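Local atomic coordinates of maleate cis-trans isomerase (Pseudomonas putida, PDB entry 4FQ5), a protein that probably catalyses the cis-trans isomerisation of the C2-C3 double bond of maleate to give fumarate. Residues G82-C87 against A119-N124; A151-V156 against T210-A215; A244-T249 against T267-A272. The protein carries 1 engineered substitution. All blocks are in the same frame, centred on the assembly; numbering follows the deposited sequence.

Contact 1: residues G82-C87 against A119-N124; sequences GDSDRC and AERLRN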
loop_
_atom_site.group_PDB
_atom_site.type_symbol
_atom_site.label_atom_id
_atom_site.label_comp_id
_atom_site.label_asym_id
_atom_site.label_seq_id
_atom_site.Cartn_x
_atom_site.Cartn_y
_atom_site.Cartn_z
ATOM N N GLY A 82 16.669 33.173 -0.317
ATOM C CA GLY A 82 18.094 33.294 -0.636
ATOM C C GLY A 82 18.840 31.966 -0.682
ATOM O O GLY A 82 19.869 31.862 -1.339
ATOM N N ASP A 83 18.324 30.945 0.011
ATOM C CA ASP A 83 18.940 29.607 0.005
ATOM C C ASP A 83 18.461 28.723 -1.143
ATOM O O ASP A 83 18.837 27.548 -1.244
ATOM C CB ASP A 83 18.685 28.901 1.337
ATOM C CG ASP A 83 19.451 29.526 2.481
ATOM O OD1 ASP A 83 20.424 30.271 2.234
ATOM O OD2 ASP A 83 19.079 29.266 3.635
ATOM N N SER A 84 17.642 29.316 -2.002
ATOM C CA SER A 84 16.975 28.656 -3.118
ATOM C C SER A 84 17.937 27.923 -4.059
ATOM O O SER A 84 17.744 26.739 -4.359
ATOM C CB SER A 84 16.205 29.717 -3.908
ATOM O OG SER A 84 15.054 29.178 -4.503
ATOM N N ASP A 85 18.955 28.645 -4.530
ATOM C CA ASP A 85 19.980 28.094 -5.416
ATOM C C ASP A 85 20.702 26.896 -4.802
ATOM O O ASP A 85 20.898 25.881 -5.479
ATOM C CB ASP A 85 21.009 29.170 -5.788
ATOM C CG ASP A 85 20.484 30.174 -6.798
ATOM O OD1 ASP A 85 19.295 30.113 -7.180
ATOM O OD2 ASP A 85 21.283 31.035 -7.218
ATOM N N ARG A 86 21.108 27.028 -3.536
ATOM C CA ARG A 86 21.766 25.946 -2.805
ATOM C C ARG A 86 20.897 24.681 -2.812
ATOM O O ARG A 86 21.390 23.585 -3.088
ATOM C CB ARG A 86 22.097 26.355 -1.358
ATOM C CG ARG A 86 22.606 25.194 -0.503
ATOM C CD ARG A 86 22.891 25.541 0.959
ATOM N NE ARG A 86 21.734 26.016 1.732
ATOM C CZ ARG A 86 20.758 25.255 2.241
ATOM N NH1 ARG A 86 19.779 25.830 2.938
ATOM N NH2 ARG A 86 20.730 23.934 2.056
ATOM N N CYS A 87 19.610 24.851 -2.517
ATOM C CA CYS A 87 18.666 23.727 -2.452
ATOM C C CYS A 87 18.504 23.023 -3.800
ATOM O O CYS A 87 18.479 21.790 -3.854
ATOM C CB CYS A 87 17.308 24.186 -1.891
ATOM S SG CYS A 87 17.340 24.667 -0.135
ATOM N N ALA A 119 11.286 29.947 -11.021
ATOM C CA ALA A 119 11.325 28.726 -11.834
ATOM C C ALA A 119 12.465 28.753 -12.861
ATOM O O ALA A 119 13.203 27.779 -13.000
ATOM C CB ALA A 119 9.992 28.501 -12.530
ATOM N N GLU A 120 12.605 29.867 -13.576
ATOM C CA GLU A 120 13.654 29.987 -14.599
ATOM C C GLU A 120 15.057 29.983 -13.989
ATOM O O GLU A 120 15.961 29.341 -14.528
ATOM C CB GLU A 120 13.415 31.211 -15.489
ATOM C CG GLU A 120 12.289 31.000 -16.495
ATOM C CD GLU A 120 11.663 32.290 -17.006
ATOM O OE1 GLU A 120 11.362 32.358 -18.217
ATOM O OE2 GLU A 120 11.456 33.230 -16.209
ATOM N N ARG A 121 15.228 30.650 -12.847
ATOM C CA ARG A 121 16.535 30.697 -12.182
ATOM C C ARG A 121 16.933 29.320 -11.654
ATOM O O ARG A 121 18.059 28.873 -11.866
ATOM C CB ARG A 121 16.560 31.730 -11.050
ATOM C CG ARG A 121 17.959 32.021 -10.512
ATOM C CD ARG A 121 17.946 33.035 -9.372
ATOM N NE ARG A 121 17.466 32.454 -8.113
ATOM C CZ ARG A 121 16.281 32.700 -7.544
ATOM N NH1 ARG A 121 15.402 33.535 -8.094
ATOM N NH2 ARG A 121 15.973 32.096 -6.406
ATOM N N LEU A 122 16.000 28.654 -10.974
ATOM C CA LEU A 122 16.235 27.302 -10.462
ATOM C C LEU A 122 16.517 26.313 -11.588
ATOM O O LEU A 122 17.401 25.481 -11.458
ATOM C CB LEU A 122 15.063 26.816 -9.598
ATOM C CG LEU A 122 14.756 27.589 -8.309
ATOM C CD1 LEU A 122 13.453 27.094 -7.703
ATOM C CD2 LEU A 122 15.890 27.514 -7.298
ATOM N N ARG A 123 15.778 26.415 -12.693
ATOM C CA ARG A 123 16.043 25.564 -13.858
ATOM C C ARG A 123 17.476 25.757 -14.367
ATOM O O ARG A 123 18.169 24.778 -14.660
ATOM C CB ARG A 123 15.017 25.788 -14.984
ATOM C CG ARG A 123 15.417 25.128 -16.297
ATOM C CD ARG A 123 14.250 24.591 -17.106
ATOM N NE ARG A 123 14.742 23.845 -18.268
ATOM C CZ ARG A 123 14.628 22.526 -18.449
ATOM N NH1 ARG A 123 14.012 21.759 -17.556
ATOM N NH2 ARG A 123 15.120 21.972 -19.549
ATOM N N ASN A 124 17.910 27.016 -14.452
ATOM C CA ASN A 124 19.274 27.354 -14.874
ATOM C C ASN A 124 20.323 26.747 -13.949
ATOM O O ASN A 124 21.309 26.177 -14.412
ATOM C CB ASN A 124 19.476 28.873 -14.940
ATOM C CG ASN A 124 18.767 29.518 -16.115
ATOM O OD1 ASN A 124 18.437 28.860 -17.105
ATOM N ND2 ASN A 124 18.547 30.827 -16.018
HETATM O O HOH W 1 13.476 31.271 -5.716
#
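R121 and D85 meet between two neighbouring helices, their side chains roughly perpendicular. The touching atoms are R121 NE and D85 OD1, 3.1 Å apart. This is a salt bridge with a fairly straight hydrogen bond, 162° at the hydrogen. The oxygen lies at the edge of the guanidinium, close to its plane, and is met on its syn side. The two flat groups are not coplanar; their planes stand 43° apart. A bend at chi3 (75°) of R121 brings NE to D85. At the same guanidinium edge NH2 lies beside S84, 3.5 Å from S84 CB. One water joins the same pair: it accepts from R121 NH2 at 2.7 Å and is hydrogen-bonded to S84 OG at 2.9 Å. Beneath this polar layer L122 brings its CD2 branch in alongside S84, with CD2 3.4 Å from S84 OG. S84 and L122 also both touch Y101 of strand 98-101, so they close the contact on its sheet side. Y114 OH is hydrogen-bonded to R121 NH1. With an alanine at R121, D85 OD1 is likely to lose this partner and the water its NH2 donor. The S84 side chain is about 12 Å from the bound maleate, so this is structural packing between helices 84-92 and 114-128. D85 stands in the first turn of its helix, where a negative charge probably suits the helix dipole. The contact thus sets a salt bridge and one bridging water on the partly exposed side, over S84 and L122, which are buried.

Contact 2: residues A151-V156 against T210-A215; sequences AKRVAV and TDDVDA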
loop_
_atom_site.group_PDB
_atom_site.type_symbol
_atom_site.label_atom_id
_atom_site.label_comp_id
_atom_site.label_asym_id
_atom_site.label_seq_id
_atom_site.Cartn_x
_atom_site.Cartn_y
_atom_site.Cartn_z
ATOM N N ALA A 151 -11.430 28.271 -13.565
ATOM C CA ALA A 151 -11.990 29.097 -12.505
ATOM C C ALA A 151 -11.547 30.556 -12.670
ATOM O O ALA A 151 -10.371 30.834 -12.889
ATOM C CB ALA A 151 -11.587 28.555 -11.141
ATOM N N LYS A 152 -12.506 31.473 -12.584
ATOM C CA LYS A 152 -12.254 32.898 -12.798
ATOM C C LYS A 152 -12.221 33.674 -11.489
ATOM O O LYS A 152 -11.604 34.741 -11.392
ATOM C CB LYS A 152 -13.329 33.491 -13.711
ATOM C CG LYS A 152 -12.833 33.860 -15.093
ATOM C CD LYS A 152 -12.760 32.670 -16.032
ATOM C CE LYS A 152 -11.776 32.960 -17.153
ATOM N NZ LYS A 152 -12.122 32.249 -18.416
ATOM N N ARG A 153 -12.908 33.127 -10.493
ATOM C CA ARG A 153 -13.053 33.751 -9.199
ATOM C C ARG A 153 -12.829 32.658 -8.164
ATOM O O ARG A 153 -13.234 31.510 -8.357
ATOM C CB ARG A 153 -14.452 34.357 -9.066
ATOM C CG ARG A 153 -14.613 35.372 -7.948
ATOM C CD ARG A 153 -15.871 36.206 -8.152
ATOM N NE ARG A 153 -15.734 37.555 -7.600
ATOM C CZ ARG A 153 -16.071 37.900 -6.361
ATOM N NH1 ARG A 153 -15.912 39.148 -5.950
ATOM N NH2 ARG A 153 -16.571 37.001 -5.526
ATOM N N VAL A 154 -12.190 33.025 -7.064
ATOM C CA VAL A 154 -11.720 32.050 -6.102
ATOM C C VAL A 154 -11.917 32.561 -4.674
ATOM O O VAL A 154 -11.834 33.762 -4.416
ATOM C CB VAL A 154 -10.248 31.689 -6.446
ATOM C CG1 VAL A 154 -9.310 31.796 -5.258
ATOM C CG2 VAL A 154 -10.168 30.341 -7.148
ATOM N N ALA A 155 -12.238 31.651 -3.759
ATOM C CA ALA A 155 -12.189 31.957 -2.337
ATOM C C ALA A 155 -10.935 31.305 -1.775
ATOM O O ALA A 155 -10.505 30.269 -2.274
ATOM C CB ALA A 155 -13.435 31.460 -1.625
ATOM N N VAL A 156 -10.336 31.918 -0.756
ATOM C CA VAL A 156 -9.000 31.518 -0.295
ATOM C C VAL A 156 -8.894 31.495 1.223
ATOM O O VAL A 156 -9.211 32.480 1.885
ATOM C CB VAL A 156 -7.901 32.486 -0.830
ATOM C CG1 VAL A 156 -6.514 32.037 -0.382
ATOM C CG2 VAL A 156 -7.951 32.589 -2.342
ATOM N N THR A 210 -19.334 31.283 -0.707
ATOM C CA THR A 210 -18.732 30.431 -1.737
ATOM C C THR A 210 -19.652 30.187 -2.936
ATOM O O THR A 210 -19.266 29.509 -3.889
ATOM C CB THR A 210 -18.249 29.076 -1.168
ATOM O OG1 THR A 210 -19.342 28.395 -0.545
ATOM C CG2 THR A 210 -17.132 29.270 -0.151
ATOM N N ASP A 211 -20.858 30.749 -2.891
ATOM C CA ASP A 211 -21.795 30.646 -4.009
ATOM C C ASP A 211 -21.336 31.430 -5.243
ATOM O O ASP A 211 -21.606 31.019 -6.368
ATOM C CB ASP A 211 -23.206 31.082 -3.585
ATOM C CG ASP A 211 -23.249 32.507 -3.044
ATOM O OD1 ASP A 211 -23.391 32.675 -1.814
ATOM O OD2 ASP A 211 -23.138 33.462 -3.845
ATOM N N ASP A 212 -20.644 32.548 -5.025
ATOM C CA ASP A 212 -20.193 33.425 -6.116
ATOM C C ASP A 212 -18.754 33.128 -6.558
ATOM O O ASP A 212 -18.091 33.960 -7.185
ATOM C CB ASP A 212 -20.320 34.896 -5.695
ATOM C CG ASP A 212 -19.285 35.304 -4.650
ATOM O OD1 ASP A 212 -18.940 34.484 -3.770
ATOM O OD2 ASP A 212 -18.815 36.457 -4.712
ATOM N N VAL A 213 -18.284 31.932 -6.234
ATOM C CA VAL A 213 -16.897 31.550 -6.452
ATOM C C VAL A 213 -16.843 30.323 -7.369
ATOM O O VAL A 213 -17.769 29.513 -7.366
ATOM C CB VAL A 213 -16.233 31.324 -5.071
ATOM C CG1 VAL A 213 -15.403 30.056 -5.015
ATOM C CG2 VAL A 213 -15.459 32.561 -4.635
ATOM N N ASP A 214 -15.786 30.199 -8.172
ATOM C CA ASP A 214 -15.640 29.041 -9.067
ATOM C C ASP A 214 -14.865 27.880 -8.432
ATOM O O ASP A 214 -15.118 26.712 -8.735
ATOM C CB ASP A 214 -14.978 29.441 -10.386
ATOM C CG ASP A 214 -15.842 30.370 -11.228
ATOM O OD1 ASP A 214 -17.086 30.357 -11.081
ATOM O OD2 ASP A 214 -15.266 31.109 -12.055
ATOM N N ALA A 215 -13.911 28.208 -7.568
ATOM C CA ALA A 215 -13.124 27.201 -6.869
ATOM C C ALA A 215 -12.724 27.725 -5.501
ATOM O O ALA A 215 -12.673 28.936 -5.284
ATOM C CB ALA A 215 -11.893 26.810 -7.684
#
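The R153 guanidinium meets the D212 carboxylate obliquely, their planes 56° apart, in a salt bridge between NH2 and OD2. The modelled separation is too short for its exact value to be trusted. R153 is extended from CG to NE, and its CD passes 3.3 Å from D212 O. E178, on the neighbouring strand 178-184, pairs with R153 NE. The second flat group is the D214 carboxylate. Its OD2 uses the anti lone pair to accept from K152 N at 2.8 Å, with 164° at the hydrogen, and a weak bond comes from R153 N. The backbones then join. D214 N donates to R153 O at 2.9 Å, and A215 N adds a weak bond to that oxygen. A155 N donates to A215 O at 3.1 Å. V154 and A215 form a parallel beta bridge, the start of the pairing of strands 153-158 and 215-217 inside a four-stranded parallel sheet. A215 CB lies 3.9 Å from A151 CB and 4.0 Å from V154 CG2, on a face where I146 of helix 138-149 touches A151 and V154. A155 CB meets V213 CG2 at 3.8 Å. In chemical terms, the D214 carboxylate and the backbone bonds tie the incoming loop to the start of strand 153-158, where regular sheet pairing begins. D212 probably adds to this hold through R153.

Contact 3: residues A244-T249 against T267-A272; sequences AAVATT and TLLSGA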
loop_
_atom_site.group_PDB
_atom_site.type_symbol
_atom_site.label_atom_id
_atom_site.label_comp_id
_atom_site.label_asym_id
_atom_site.label_seq_id
_atom_site.Cartn_x
_atom_site.Cartn_y
_atom_site.Cartn_z
ATOM N N ALA A 244 -2.481 24.428 -2.164
ATOM C CA ALA A 244 -1.140 24.605 -2.721
ATOM C C ALA A 244 -0.460 23.245 -2.925
ATOM O O ALA A 244 0.187 23.021 -3.942
ATOM C CB ALA A 244 -0.296 25.498 -1.824
ATOM N N ALA A 245 -0.639 22.340 -1.962
ATOM C CA ALA A 245 -0.072 20.985 -2.038
ATOM C C ALA A 245 -0.652 20.204 -3.208
ATOM O O ALA A 245 0.089 19.568 -3.965
ATOM C CB ALA A 245 -0.314 20.233 -0.735
ATOM N N VAL A 246 -1.980 20.252 -3.350
ATOM C CA VAL A 246 -2.672 19.563 -4.449
ATOM C C VAL A 246 -2.267 20.121 -5.817
ATOM O O VAL A 246 -1.989 19.357 -6.747
ATOM C CB VAL A 246 -4.209 19.563 -4.251
ATOM C CG1 VAL A 246 -4.951 19.415 -5.576
ATOM C CG2 VAL A 246 -4.608 18.452 -3.294
ATOM N N ALA A 247 -2.223 21.447 -5.929
ATOM C CA ALA A 247 -1.831 22.110 -7.179
ATOM C C ALA A 247 -0.408 21.734 -7.598
ATOM O O ALA A 247 -0.149 21.487 -8.779
ATOM C CB ALA A 247 -1.968 23.623 -7.045
ATOM N N THR A 248 0.494 21.683 -6.616
ATOM C CA THR A 248 1.898 21.307 -6.831
ATOM C C THR A 248 2.017 19.884 -7.389
ATOM O O THR A 248 2.780 19.648 -8.330
ATOM C CB THR A 248 2.720 21.430 -5.526
ATOM O OG1 THR A 248 2.703 22.788 -5.071
ATOM C CG2 THR A 248 4.174 21.003 -5.730
ATOM N N THR A 249 1.264 18.938 -6.827
ATOM C CA THR A 249 1.370 17.560 -7.328
ATOM C C THR A 249 0.756 17.444 -8.716
ATOM O O THR A 249 1.287 16.740 -9.572
ATOM C CB THR A 249 0.875 16.443 -6.356
ATOM O OG1 THR A 249 -0.287 15.788 -6.874
ATOM C CG2 THR A 249 0.641 16.930 -4.957
ATOM N N THR A 267 -11.115 17.820 -7.184
ATOM C CA THR A 267 -11.447 18.023 -8.594
ATOM C C THR A 267 -10.231 18.141 -9.526
ATOM O O THR A 267 -10.206 17.526 -10.594
ATOM C CB THR A 267 -12.380 19.250 -8.740
ATOM O OG1 THR A 267 -13.590 19.000 -8.018
ATOM C CG2 THR A 267 -12.715 19.536 -10.189
ATOM N N LEU A 268 -9.222 18.912 -9.120
ATOM C CA LEU A 268 -8.040 19.138 -9.970
ATOM C C LEU A 268 -7.348 17.816 -10.287
ATOM O O LEU A 268 -6.786 17.634 -11.373
ATOM C CB LEU A 268 -7.041 20.062 -9.267
ATOM C CG LEU A 268 -6.218 21.102 -10.046
ATOM C CD1 LEU A 268 -4.894 21.383 -9.346
ATOM C CD2 LEU A 268 -5.994 20.772 -11.513
ATOM N N LEU A 269 -7.400 16.895 -9.331
ATOM C CA LEU A 269 -6.785 15.575 -9.474
ATOM C C LEU A 269 -7.814 14.482 -9.792
ATOM O O LEU A 269 -7.592 13.296 -9.524
ATOM C CB LEU A 269 -6.008 15.245 -8.205
ATOM C CG LEU A 269 -4.476 15.411 -8.167
ATOM C CD1 LEU A 269 -3.832 16.042 -9.398
ATOM C CD2 LEU A 269 -4.046 16.087 -6.868
ATOM N N SER A 270 -8.933 14.892 -10.382
ATOM C CA SER A 270 -10.004 13.970 -10.752
ATOM C C SER A 270 -9.599 13.064 -11.911
ATOM O O SER A 270 -10.185 11.994 -12.108
ATOM C CB SER A 270 -11.257 14.751 -11.146
ATOM O OG SER A 270 -11.029 15.479 -12.342
ATOM N N GLY A 271 -8.605 13.503 -12.677
ATOM C CA GLY A 271 -8.246 12.839 -13.921
ATOM C C GLY A 271 -8.785 13.573 -15.137
ATOM O O GLY A 271 -8.450 13.232 -16.273
ATOM N N ALA A 272 -9.617 14.587 -14.909
ATOM C CA ALA A 272 -10.196 15.341 -16.021
ATOM C C ALA A 272 -9.311 16.480 -16.520
ATOM O O ALA A 272 -9.612 17.074 -17.552
ATOM C CB ALA A 272 -11.579 15.868 -15.658
#
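V246 and L269 meet because of how V246 is turned: its CG1 is anti to the backbone N (chi1 156°), which carries that methyl to L269. CG1 lies 3.7 Å from L269 CD2, and the two side chains run antiparallel, one past the other. L269 itself has an almost eclipsed chi2 of 6°, an unusual rotamer, strained or imperfectly modelled. Its CD2 also lies near T249, whose side-chain rotation is doubtful in the model. L268 works one position earlier. Its CD1 rests against the helix backbone, 3.8 Å from A247 CA, and 4.3 Å from V246 CG1. The CB of A247 points away from the loop, so the leucine can approach the main chain itself. W250, further along helix 244-255, touches both L268 and L269. L149 of helix 138-149 touches L268. Just past the leucines S270 forms an ST turn. Its OG accepts from A272 N at 3.1 Å and donates to T267 O at 2.8 Å. T267 O also takes S270 N, so this carbonyl is doubly held. S270 O is hydrogen-bonded to T231 of the third subunit, so the loop is shared between helix 244-255 and an interface. The contact between the two segments is apolar, with no hydrogen bond across it. Its chemistry is that of two leucines laid on a helix, while hydrogen bonds within the loop shape it locally.

In the fold
The contacts follow one another along the chain, each closing before the next opens. Contact 1 joins helices 84-92 and 114-128 beside the first parallel sheet. Contact 2 lies in the second sheet. Contact 3 packs helix 244-255, which follows that sheet's edge strand 241-243, against a loop near the C-terminus. The centres of contacts 1 and 2 are about 32 Å apart, on opposite sides of the chain's centre; those of contacts 2 and 3 are about 16 Å apart. None touches another. Both sheets have strand order 2-1-3-4, and the maleate pocket draws residues from both halves, including N38, C103, N190 and the engineered A221. The contacts thus belong to the packing of the two halves, while the pocket lies between them.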